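Local coordinates for protein O-ureido-L-serine synthase (Streptomyces lavendulae, PDB 3X44) that catalyses the pyridoxal-phosphate-dependent addition of hydroxyurea to O-acetyl-L-serine, giving O-ureido-L-serine for the biosynthesis of the antibiotic D-cycloserine, at residues G180-V185 with V198-P203; H171-F176 with A271-I276; A207-G212 with G229-S234. The protein carries 1 engineered substitution. All blocks are in the same frame, centred on the assembly; numbering follows the deposited sequence.

Contact 1: G180-V185 with V198-P203. With PUS ((E)-O-(carbamoylamino)-N-({3-hydroxy-2-methyl-5-[(phosphonooxy)methyl]pyridin-4-yl}methylidene)-L-serine), chain C.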
loop_
_atom_site.group_PDB
_atom_site.type_symbol
_atom_site.label_atom_id
_atom_site.label_comp_id
_atom_site.label_asym_id
_atom_site.label_seq_id
_atom_site.Cartn_x
_atom_site.Cartn_y
_atom_site.Cartn_z
ATOM N N GLY A 180 -21.685 -2.119 15.620
ATOM C CA GLY A 180 -20.513 -2.948 15.387
ATOM C C GLY A 180 -19.242 -2.124 15.237
ATOM O O GLY A 180 -18.169 -2.528 15.696
ATOM N N THR A 181 -19.353 -0.970 14.586
ATOM C CA THR A 181 -18.197 -0.107 14.377
ATOM C C THR A 181 -17.752 0.464 15.710
ATOM O O THR A 181 -16.594 0.374 16.075
ATOM C CB THR A 181 -18.530 1.057 13.413
ATOM O OG1 THR A 181 -18.724 0.541 12.092
ATOM C CG2 THR A 181 -17.398 2.066 13.376
ATOM N N LEU A 182 -18.700 1.050 16.428
ATOM C CA LEU A 182 -18.437 1.648 17.732
ATOM C C LEU A 182 -17.906 0.654 18.761
ATOM O O LEU A 182 -17.026 0.984 19.555
ATOM C CB LEU A 182 -19.720 2.292 18.255
ATOM C CG LEU A 182 -19.765 2.641 19.738
ATOM C CD1 LEU A 182 -18.862 3.831 19.989
ATOM C CD2 LEU A 182 -21.216 2.945 20.151
ATOM N N THR A 183 -18.441 -0.561 18.757
ATOM C CA THR A 183 -17.991 -1.567 19.715
ATOM C C THR A 183 -16.628 -2.151 19.350
ATOM O O THR A 183 -15.740 -2.250 20.202
ATOM C CB THR A 183 -19.028 -2.702 19.846
ATOM O OG1 THR A 183 -20.237 -2.170 20.395
ATOM C CG2 THR A 183 -18.504 -3.806 20.774
ATOM N N GLY A 184 -16.460 -2.524 18.082
ATOM C CA GLY A 184 -15.196 -3.092 17.632
ATOM C C GLY A 184 -14.029 -2.131 17.774
ATOM O O GLY A 184 -12.978 -2.486 18.320
ATOM N N VAL A 185 -14.202 -0.907 17.285
ATOM C CA VAL A 185 -13.136 0.078 17.385
ATOM C C VAL A 185 -12.982 0.559 18.829
ATOM O O VAL A 185 -11.867 0.682 19.336
ATOM C CB VAL A 185 -13.402 1.289 16.478
ATOM C CG1 VAL A 185 -12.273 2.303 16.631
ATOM C CG2 VAL A 185 -13.491 0.844 15.026
ATOM N N VAL A 198 -14.083 8.313 23.279
ATOM C CA VAL A 198 -14.967 7.664 22.327
ATOM C C VAL A 198 -16.325 8.352 22.369
ATOM O O VAL A 198 -17.067 8.243 23.345
ATOM C CB VAL A 198 -15.128 6.154 22.641
ATOM C CG1 VAL A 198 -16.201 5.547 21.749
ATOM C CG2 VAL A 198 -13.796 5.435 22.422
ATOM N N VAL A 199 -16.637 9.064 21.291
ATOM C CA VAL A 199 -17.882 9.814 21.180
ATOM C C VAL A 199 -18.895 9.137 20.266
ATOM O O VAL A 199 -18.661 8.999 19.067
ATOM C CB VAL A 199 -17.600 11.239 20.632
ATOM C CG1 VAL A 199 -18.883 12.043 20.552
ATOM C CG2 VAL A 199 -16.576 11.940 21.524
ATOM N N ALA A 200 -20.028 8.734 20.835
ATOM C CA ALA A 200 -21.086 8.084 20.057
ATOM C C ALA A 200 -22.305 8.991 20.005
ATOM O O ALA A 200 -22.843 9.383 21.038
ATOM C CB ALA A 200 -21.463 6.734 20.681
ATOM N N LEU A 201 -22.740 9.336 18.801
ATOM C CA LEU A 201 -23.897 10.203 18.668
ATOM C C LEU A 201 -25.126 9.437 18.204
ATOM O O LEU A 201 -25.018 8.348 17.640
ATOM C CB LEU A 201 -23.595 11.339 17.682
ATOM C CG LEU A 201 -23.202 10.918 16.265
ATOM C CD1 LEU A 201 -24.435 10.894 15.375
ATOM C CD2 LEU A 201 -22.167 11.887 15.715
ATOM N N GLU A 202 -26.293 10.012 18.469
ATOM C CA GLU A 202 -27.560 9.438 18.054
ATOM C C GLU A 202 -28.330 10.595 17.424
ATOM O O GLU A 202 -28.027 11.761 17.687
ATOM C CB GLU A 202 -28.353 8.916 19.256
ATOM C CG GLU A 202 -27.545 8.189 20.303
ATOM C CD GLU A 202 -28.440 7.587 21.377
ATOM O OE1 GLU A 202 -29.088 6.555 21.097
ATOM O OE2 GLU A 202 -28.504 8.149 22.495
ATOM N N PRO A 203 -29.313 10.292 16.563
ATOM C CA PRO A 203 -30.072 11.389 15.953
ATOM C C PRO A 203 -30.889 12.071 17.046
ATOM O O PRO A 203 -31.364 11.408 17.974
ATOM C CB PRO A 203 -30.962 10.696 14.914
ATOM C CG PRO A 203 -30.373 9.305 14.743
ATOM C CD PRO A 203 -29.758 8.973 16.080
HETATM N N PUS C . -26.020 0.247 8.293
HETATM C CA PUS C . -26.597 -1.127 8.582
HETATM C CB PUS C . -27.512 -1.113 9.857
HETATM O OG PUS C . -28.641 -0.145 9.669
HETATM N ND PUS C . -29.826 -0.584 10.370
HETATM C CE PUS C . -30.398 0.226 11.288
HETATM N NZ2 PUS C . -29.691 1.230 11.838
HETATM O OZ1 PUS C . -31.529 0.052 11.614
HETATM C C PUS C . -27.423 -1.583 7.359
HETATM O O PUS C . -27.208 -1.089 6.287
HETATM O OT PUS C . -28.275 -2.430 7.479
HETATM C C2 PUS C . -24.474 4.350 7.545
HETATM C C3 PUS C . -24.902 2.945 7.679
HETATM C C4 PUS C . -24.698 2.261 8.961
HETATM C C5 PUS C . -24.050 2.992 10.056
HETATM C C6 PUS C . -23.647 4.387 9.823
HETATM C C2A PUS C . -24.704 5.095 6.261
HETATM C C4A PUS C . -25.285 0.891 9.216
HETATM C C5A PUS C . -23.799 2.340 11.408
HETATM N N1 PUS C . -23.876 4.995 8.608
HETATM O O3 PUS C . -25.413 2.290 6.619
HETATM O O1P PUS C . -23.829 -0.652 12.001
HETATM O O2P PUS C . -21.516 -0.396 12.418
HETATM O O3P PUS C . -23.088 0.877 13.667
HETATM O O4P PUS C . -22.705 1.368 11.320
HETATM P P PUS C . -22.791 0.297 12.356
#

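Contact 2: H171-F176 with A271-I276. With PUS ((E)-O-(carbamoylamino)-N-({3-hydroxy-2-methyl-5-[(phosphonooxy)methyl]pyridin-4-yl}methylidene)-L-serine), chain C.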
loop_
_atom_site.group_PDB
_atom_site.type_symbol
_atom_site.label_atom_id
_atom_site.label_comp_id
_atom_site.label_asym_id
_atom_site.label_seq_id
_atom_site.Cartn_x
_atom_site.Cartn_y
_atom_site.Cartn_z
ATOM N N HIS A 171 -10.057 12.437 20.115
ATOM C CA HIS A 171 -11.445 11.970 20.054
ATOM C C HIS A 171 -11.727 11.127 18.823
ATOM O O HIS A 171 -11.227 11.418 17.739
ATOM C CB HIS A 171 -12.420 13.144 20.024
ATOM C CG HIS A 171 -12.079 14.246 20.972
ATOM N ND1 HIS A 171 -12.687 14.381 22.202
ATOM C CD2 HIS A 171 -11.208 15.277 20.864
ATOM C CE1 HIS A 171 -12.202 15.449 22.811
ATOM N NE2 HIS A 171 -11.303 16.009 22.021
ATOM N N PHE A 172 -12.532 10.084 19.010
ATOM C CA PHE A 172 -12.953 9.203 17.927
ATOM C C PHE A 172 -14.471 9.393 17.843
ATOM O O PHE A 172 -15.189 9.144 18.812
ATOM C CB PHE A 172 -12.630 7.743 18.250
ATOM C CG PHE A 172 -13.196 6.766 17.259
ATOM C CD1 PHE A 172 -12.747 6.755 15.939
ATOM C CD2 PHE A 172 -14.189 5.872 17.635
ATOM C CE1 PHE A 172 -13.280 5.870 15.008
ATOM C CE2 PHE A 172 -14.730 4.981 16.713
ATOM C CZ PHE A 172 -14.274 4.980 15.395
ATOM N N VAL A 173 -14.968 9.823 16.690
ATOM C CA VAL A 173 -16.399 10.076 16.559
ATOM C C VAL A 173 -17.147 9.166 15.606
ATOM O O VAL A 173 -16.746 8.979 14.462
ATOM C CB VAL A 173 -16.649 11.528 16.124
ATOM C CG1 VAL A 173 -18.127 11.841 16.199
ATOM C CG2 VAL A 173 -15.841 12.479 17.002
ATOM N N THR A 174 -18.258 8.618 16.076
ATOM C CA THR A 174 -19.057 7.739 15.242
ATOM C C THR A 174 -20.509 7.668 15.689
ATOM O O THR A 174 -20.835 7.915 16.852
ATOM C CB THR A 174 -18.500 6.295 15.255
ATOM O OG1 THR A 174 -19.359 5.442 14.482
ATOM C CG2 THR A 174 -18.437 5.768 16.685
ATOM N N GLY A 175 -21.382 7.343 14.746
ATOM C CA GLY A 175 -22.782 7.170 15.080
ATOM C C GLY A 175 -22.924 5.660 15.153
ATOM O O GLY A 175 -21.911 4.951 15.213
ATOM N N PHE A 176 -24.146 5.147 15.153
ATOM C CA PHE A 176 -24.314 3.706 15.188
ATOM C C PHE A 176 -25.665 3.200 14.729
ATOM O O PHE A 176 -26.688 3.862 14.892
ATOM C CB PHE A 176 -24.004 3.165 16.590
ATOM C CG PHE A 176 -24.986 3.581 17.645
ATOM C CD1 PHE A 176 -26.208 2.930 17.773
ATOM C CD2 PHE A 176 -24.667 4.594 18.550
ATOM C CE1 PHE A 176 -27.100 3.275 18.786
ATOM C CE2 PHE A 176 -25.553 4.951 19.573
ATOM C CZ PHE A 176 -26.771 4.288 19.691
ATOM N N ALA A 271 -20.111 16.805 11.896
ATOM C CA ALA A 271 -20.798 17.893 12.589
ATOM C C ALA A 271 -20.501 17.821 14.082
ATOM O O ALA A 271 -20.136 18.815 14.712
ATOM C CB ALA A 271 -22.307 17.797 12.350
ATOM N N THR A 272 -20.645 16.626 14.640
ATOM C CA THR A 272 -20.383 16.424 16.054
ATOM C C THR A 272 -18.933 16.770 16.362
ATOM O O THR A 272 -18.649 17.489 17.322
ATOM C CB THR A 272 -20.647 14.966 16.457
ATOM O OG1 THR A 272 -22.064 14.753 16.534
ATOM C CG2 THR A 272 -20.014 14.658 17.811
ATOM N N ALA A 273 -18.021 16.256 15.538
ATOM C CA ALA A 273 -16.596 16.503 15.719
ATOM C C ALA A 273 -16.276 17.995 15.674
ATOM O O ALA A 273 -15.455 18.489 16.458
ATOM C CB ALA A 273 -15.800 15.769 14.641
ATOM N N LEU A 274 -16.913 18.705 14.748
ATOM C CA LEU A 274 -16.687 20.136 14.597
ATOM C C LEU A 274 -17.209 20.858 15.834
ATOM O O LEU A 274 -16.639 21.856 16.270
ATOM C CB LEU A 274 -17.393 20.658 13.340
ATOM C CG LEU A 274 -16.739 20.331 11.995
ATOM C CD1 LEU A 274 -17.652 20.761 10.852
ATOM C CD2 LEU A 274 -15.395 21.040 11.887
ATOM N N SER A 275 -18.293 20.339 16.398
ATOM C CA SER A 275 -18.892 20.925 17.590
ATOM C C SER A 275 -17.924 20.817 18.756
ATOM O O SER A 275 -17.732 21.774 19.510
ATOM C CB SER A 275 -20.195 20.206 17.935
ATOM O OG SER A 275 -20.694 20.640 19.185
ATOM N N ILE A 276 -17.308 19.648 18.904
ATOM C CA ILE A 276 -16.352 19.431 19.982
ATOM C C ILE A 276 -15.085 20.262 19.737
ATOM O O ILE A 276 -14.498 20.820 20.669
ATOM C CB ILE A 276 -15.978 17.926 20.097
ATOM C CG1 ILE A 276 -17.143 17.148 20.723
ATOM C CG2 ILE A 276 -14.732 17.750 20.957
ATOM C CD1 ILE A 276 -17.118 15.658 20.442
HETATM N N PUS C . -26.020 0.247 8.293
HETATM C CA PUS C . -26.597 -1.127 8.582
HETATM C CB PUS C . -27.512 -1.113 9.857
HETATM O OG PUS C . -28.641 -0.145 9.669
HETATM N ND PUS C . -29.826 -0.584 10.370
HETATM C CE PUS C . -30.398 0.226 11.288
HETATM N NZ2 PUS C . -29.691 1.230 11.838
HETATM O OZ1 PUS C . -31.529 0.052 11.614
HETATM C C PUS C . -27.423 -1.583 7.359
HETATM O O PUS C . -27.208 -1.089 6.287
HETATM O OT PUS C . -28.275 -2.430 7.479
HETATM C C2 PUS C . -24.474 4.350 7.545
HETATM C C3 PUS C . -24.902 2.945 7.679
HETATM C C4 PUS C . -24.698 2.261 8.961
HETATM C C5 PUS C . -24.050 2.992 10.056
HETATM C C6 PUS C . -23.647 4.387 9.823
HETATM C C2A PUS C . -24.704 5.095 6.261
HETATM C C4A PUS C . -25.285 0.891 9.216
HETATM C C5A PUS C . -23.799 2.340 11.408
HETATM N N1 PUS C . -23.876 4.995 8.608
HETATM O O3 PUS C . -25.413 2.290 6.619
HETATM O O1P PUS C . -23.829 -0.652 12.001
HETATM O O2P PUS C . -21.516 -0.396 12.418
HETATM O O3P PUS C . -23.088 0.877 13.667
HETATM O O4P PUS C . -22.705 1.368 11.320
HETATM P P PUS C . -22.791 0.297 12.356
#

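Contact 3: A207-G212 with G229-S234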
loop_
_atom_site.group_PDB
_atom_site.type_symbol
_atom_site.label_atom_id
_atom_site.label_comp_id
_atom_site.label_asym_id
_atom_site.label_seq_id
_atom_site.Cartn_x
_atom_site.Cartn_y
_atom_site.Cartn_z
ATOM N N ALA A 207 -32.929 9.176 20.050
ATOM C CA ALA A 207 -31.992 8.922 21.140
ATOM C C ALA A 207 -32.473 7.700 21.916
ATOM O O ALA A 207 -32.959 7.807 23.047
ATOM C CB ALA A 207 -31.913 10.135 22.049
ATOM N N MET A 208 -32.343 6.541 21.280
ATOM C CA MET A 208 -32.760 5.269 21.857
ATOM C C MET A 208 -31.924 4.865 23.071
ATOM O O MET A 208 -32.464 4.451 24.094
ATOM C CB MET A 208 -32.684 4.176 20.782
ATOM C CG MET A 208 -33.318 2.846 21.166
ATOM S SD MET A 208 -35.109 2.956 21.335
ATOM C CE MET A 208 -35.288 2.735 23.073
ATOM N N LEU A 209 -30.607 4.985 22.958
ATOM C CA LEU A 209 -29.710 4.607 24.044
ATOM C C LEU A 209 -29.685 5.616 25.186
ATOM O O LEU A 209 -29.646 5.237 26.358
ATOM C CB LEU A 209 -28.292 4.418 23.501
ATOM C CG LEU A 209 -27.225 3.854 24.437
ATOM C CD1 LEU A 209 -27.661 2.492 24.980
ATOM C CD2 LEU A 209 -25.916 3.727 23.673
ATOM N N ALA A 210 -29.711 6.901 24.843
ATOM C CA ALA A 210 -29.674 7.951 25.852
ATOM C C ALA A 210 -30.983 8.098 26.617
ATOM O O ALA A 210 -30.983 8.154 27.850
ATOM C CB ALA A 210 -29.291 9.283 25.207
ATOM N N ARG A 211 -32.100 8.142 25.895
ATOM C CA ARG A 211 -33.396 8.311 26.542
ATOM C C ARG A 211 -34.451 7.271 26.186
ATOM O O ARG A 211 -35.593 7.369 26.632
ATOM C CB ARG A 211 -33.937 9.702 26.231
ATOM C CG ARG A 211 -32.886 10.793 26.332
ATOM C CD ARG A 211 -33.520 12.162 26.471
ATOM N NE ARG A 211 -33.563 12.870 25.197
ATOM C CZ ARG A 211 -32.499 13.390 24.595
ATOM N NH1 ARG A 211 -31.299 13.284 25.154
ATOM N NH2 ARG A 211 -32.631 14.015 23.430
ATOM N N GLY A 212 -34.080 6.279 25.389
ATOM C CA GLY A 212 -35.041 5.260 25.014
ATOM C C GLY A 212 -36.095 5.796 24.062
ATOM O O GLY A 212 -37.245 5.352 24.067
ATOM N N GLY A 229 -27.775 -6.229 20.310
ATOM C CA GLY A 229 -27.081 -7.158 21.181
ATOM C C GLY A 229 -25.561 -7.083 21.164
ATOM O O GLY A 229 -24.926 -7.335 22.182
ATOM N N VAL A 230 -24.962 -6.739 20.027
ATOM C CA VAL A 230 -23.505 -6.670 19.959
ATOM C C VAL A 230 -22.904 -5.485 20.711
ATOM O O VAL A 230 -21.697 -5.453 20.968
ATOM C CB VAL A 230 -22.996 -6.607 18.496
ATOM C CG1 VAL A 230 -23.491 -7.810 17.717
ATOM C CG2 VAL A 230 -23.435 -5.313 17.844
ATOM N N LEU A 231 -23.742 -4.522 21.086
ATOM C CA LEU A 231 -23.259 -3.331 21.778
ATOM C C LEU A 231 -22.582 -3.502 23.133
ATOM O O LEU A 231 -23.134 -4.132 24.043
ATOM C CB LEU A 231 -24.400 -2.326 21.962
ATOM C CG LEU A 231 -24.020 -1.135 22.852
ATOM C CD1 LEU A 231 -22.961 -0.302 22.141
ATOM C CD2 LEU A 231 -25.243 -0.293 23.168
ATOM N N ASP A 232 -21.383 -2.936 23.263
ATOM C CA ASP A 232 -20.679 -2.950 24.539
ATOM C C ASP A 232 -20.669 -1.492 24.968
ATOM O O ASP A 232 -19.764 -0.721 24.626
ATOM C CB ASP A 232 -19.243 -3.457 24.432
ATOM C CG ASP A 232 -18.524 -3.405 25.774
ATOM O OD1 ASP A 232 -19.206 -3.164 26.798
ATOM O OD2 ASP A 232 -17.294 -3.594 25.817
ATOM N N ARG A 233 -21.708 -1.126 25.704
ATOM C CA ARG A 233 -21.906 0.226 26.183
ATOM C C ARG A 233 -20.712 0.817 26.926
ATOM O O ARG A 233 -20.521 2.038 26.928
ATOM C CB ARG A 233 -23.154 0.247 27.072
ATOM C CG ARG A 233 -23.122 1.237 28.198
ATOM C CD ARG A 233 -24.505 1.762 28.452
ATOM N NE ARG A 233 -24.624 3.164 28.074
ATOM C CZ ARG A 233 -25.774 3.827 28.027
ATOM N NH1 ARG A 233 -26.911 3.212 28.335
ATOM N NH2 ARG A 233 -25.782 5.104 27.676
ATOM N N SER A 234 -19.901 -0.044 27.530
ATOM C CA SER A 234 -18.745 0.404 28.298
ATOM C C SER A 234 -17.643 1.137 27.520
ATOM O O SER A 234 -16.799 1.794 28.127
ATOM C CB SER A 234 -18.136 -0.779 29.060
ATOM O OG SER A 234 -17.583 -1.734 28.178
HETATM O O HOH W 1 -28.594 5.440 28.878
#

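Contact 1: G180-V185 with V198-P203
Leu182 meets Val198 and Ala200 in a purely apolar contact that presses the first turn of helix 180-192 onto strand 197-203. CD1 comes up to Val198 CG1 at 3.6 Å, the two side chains passing at a slant, and also reaches Ala200 CB, while CD2 meets Ala200 CB alone, at 3.8 Å. With CG anti to the backbone N (chi1 164°), the isobutyl group extends from the helix toward these two strand residues. Val198 and Ala200 both turn toward the helix; Val199, between them, points away and packs against helix 264-278 on the other side of the sheet. All three touching residues are buried, and Ile236 and Thr174 also touch Leu182.

No hydrogen bond crosses between the segments; the polar contacts of Thr181 go to the ligand. One phosphate oxygen of PUS, O2P, is gripped twice by Thr181: the backbone N donates to O2P over 3.1 Å at an N-H...O angle of 146°, and the hydroxyl OG1 donates to the same O2P over 3.0 Å. The hydroxyl can join the amide because OG1 sits beside the backbone N, anti to the carbonyl carbon (chi1 -69°). Both donors belong to the first turn of the helix, whose N-terminal end would probably favour the phosphate's negative charge. Thr178 OG1 and Ser265 OG are among the other groups hydrogen-bonded to PUS, the Schiff base of the product with the cofactor.

Strand 171-174, helix 180-192 and strand 197-203 thus form a right-handed beta-alpha-beta crossover, with the glycine- and threonine-rich loop before the helix serving as the phosphate-binding cup of fold-type II PLP enzymes.

Contact 2: H171-F176 with A271-I276
The imidazole of His171 carries the CG2 methyl of Ile276 over one face, a CH-pi contact with the methyl 4.0 Å from the ring centroid and 14° off the normal. CG2 is displaced toward the rim on the CE1 and NE2 side, and is nearest to His171 CE1 at 3.9 Å. Arg197, Thr284 and Leu286 also touch the His171 side chain. This is helix-on-sheet packing in the alpha/beta fold of the PLP enzyme: helix 264-278 lies over strand 171-174 and runs roughly antiparallel to it, the axes of the short segments passing 8.7 Å apart with their N-to-C directions at 147°.

Further along the strand the chemistry becomes aliphatic. Val173, also turned toward the helix, places one methyl on each of two consecutive helix residues: CG1 on Thr272 CG2 at 3.8 Å and CG2 on Ala273 CB at 4.0 Å. Thr272 offers its methyl because CG2 stands anti to its backbone N, while OG1 makes a weak bond back to Ala268 O. His171 ND1, buried here, has no polar partner in the model. Beyond the strand the chain reaches the cofactor site, where Phe176 CA lies 3.4 Å from the phosphate oxygen O3P of PUS.

Contact 3: A207-G212 with G229-S234
Leu209 and Leu231 both hold CG anti to the backbone N (chi1 -173° and 172°), which extends the two side chains toward each other until their methyls meet tip to tip, CD2 to CD2 at 4.1 Å. Arg233 comes to meet Leu209 head-on, kinked at its second and third torsions, and lays one face of its guanidinium over the leucine. Leu209 CD1 stands 3.5 Å from Arg233 NH1, off-centre toward the rim of the group, and Leu209 CG packs against the same face, beside Arg233 NH2 and CZ. Here the short, weakly bonded helix 208-211, which follows strand 197-203, meets the loop leading to strand 238-242, at the surface of this PLP-enzyme fold. A water links the two segments: it donates to Leu209 O at 2.7 Å and accepts from Arg233 NH1 at 2.8 Å.

On the loop side, Asp232 shapes the backbone through an Asx turn, Ser234 N donating to Asp232 OD1 at 3.3 Å. Ser234 OG donates to the same OD1 at 2.6 Å, and both donors come from one face of the carboxylate. Asp232 OD2 forms a salt bridge with Arg190 and a hydrogen bond with Gln187, both on helix 180-192.

How the contacts relate
Contacts 1 and 2 are buried and cover opposite faces of one sheet: strands 171-174 and 197-203 are neighbours, joined by probable backbone hydrogen bonds from Val199 to Phe172 and Thr174, and each contact reaches PUS. Both rely on apolar methyl packing, contact 2 adding a histidine face at its partly exposed end. Contact 3 lies at the surface, where a guanidinium and a water join the leucines. It is tied to contact 1 through Glu202, whose two carboxylate oxygens accept from Leu209 N and Ala210 N, and through Thr183, bonded to Asp232 N. To contact 2 it has a lighter connection, Phe176 against Leu209. Along the chain, contacts 1 and 3 follow in series within the loop closed by contact 2.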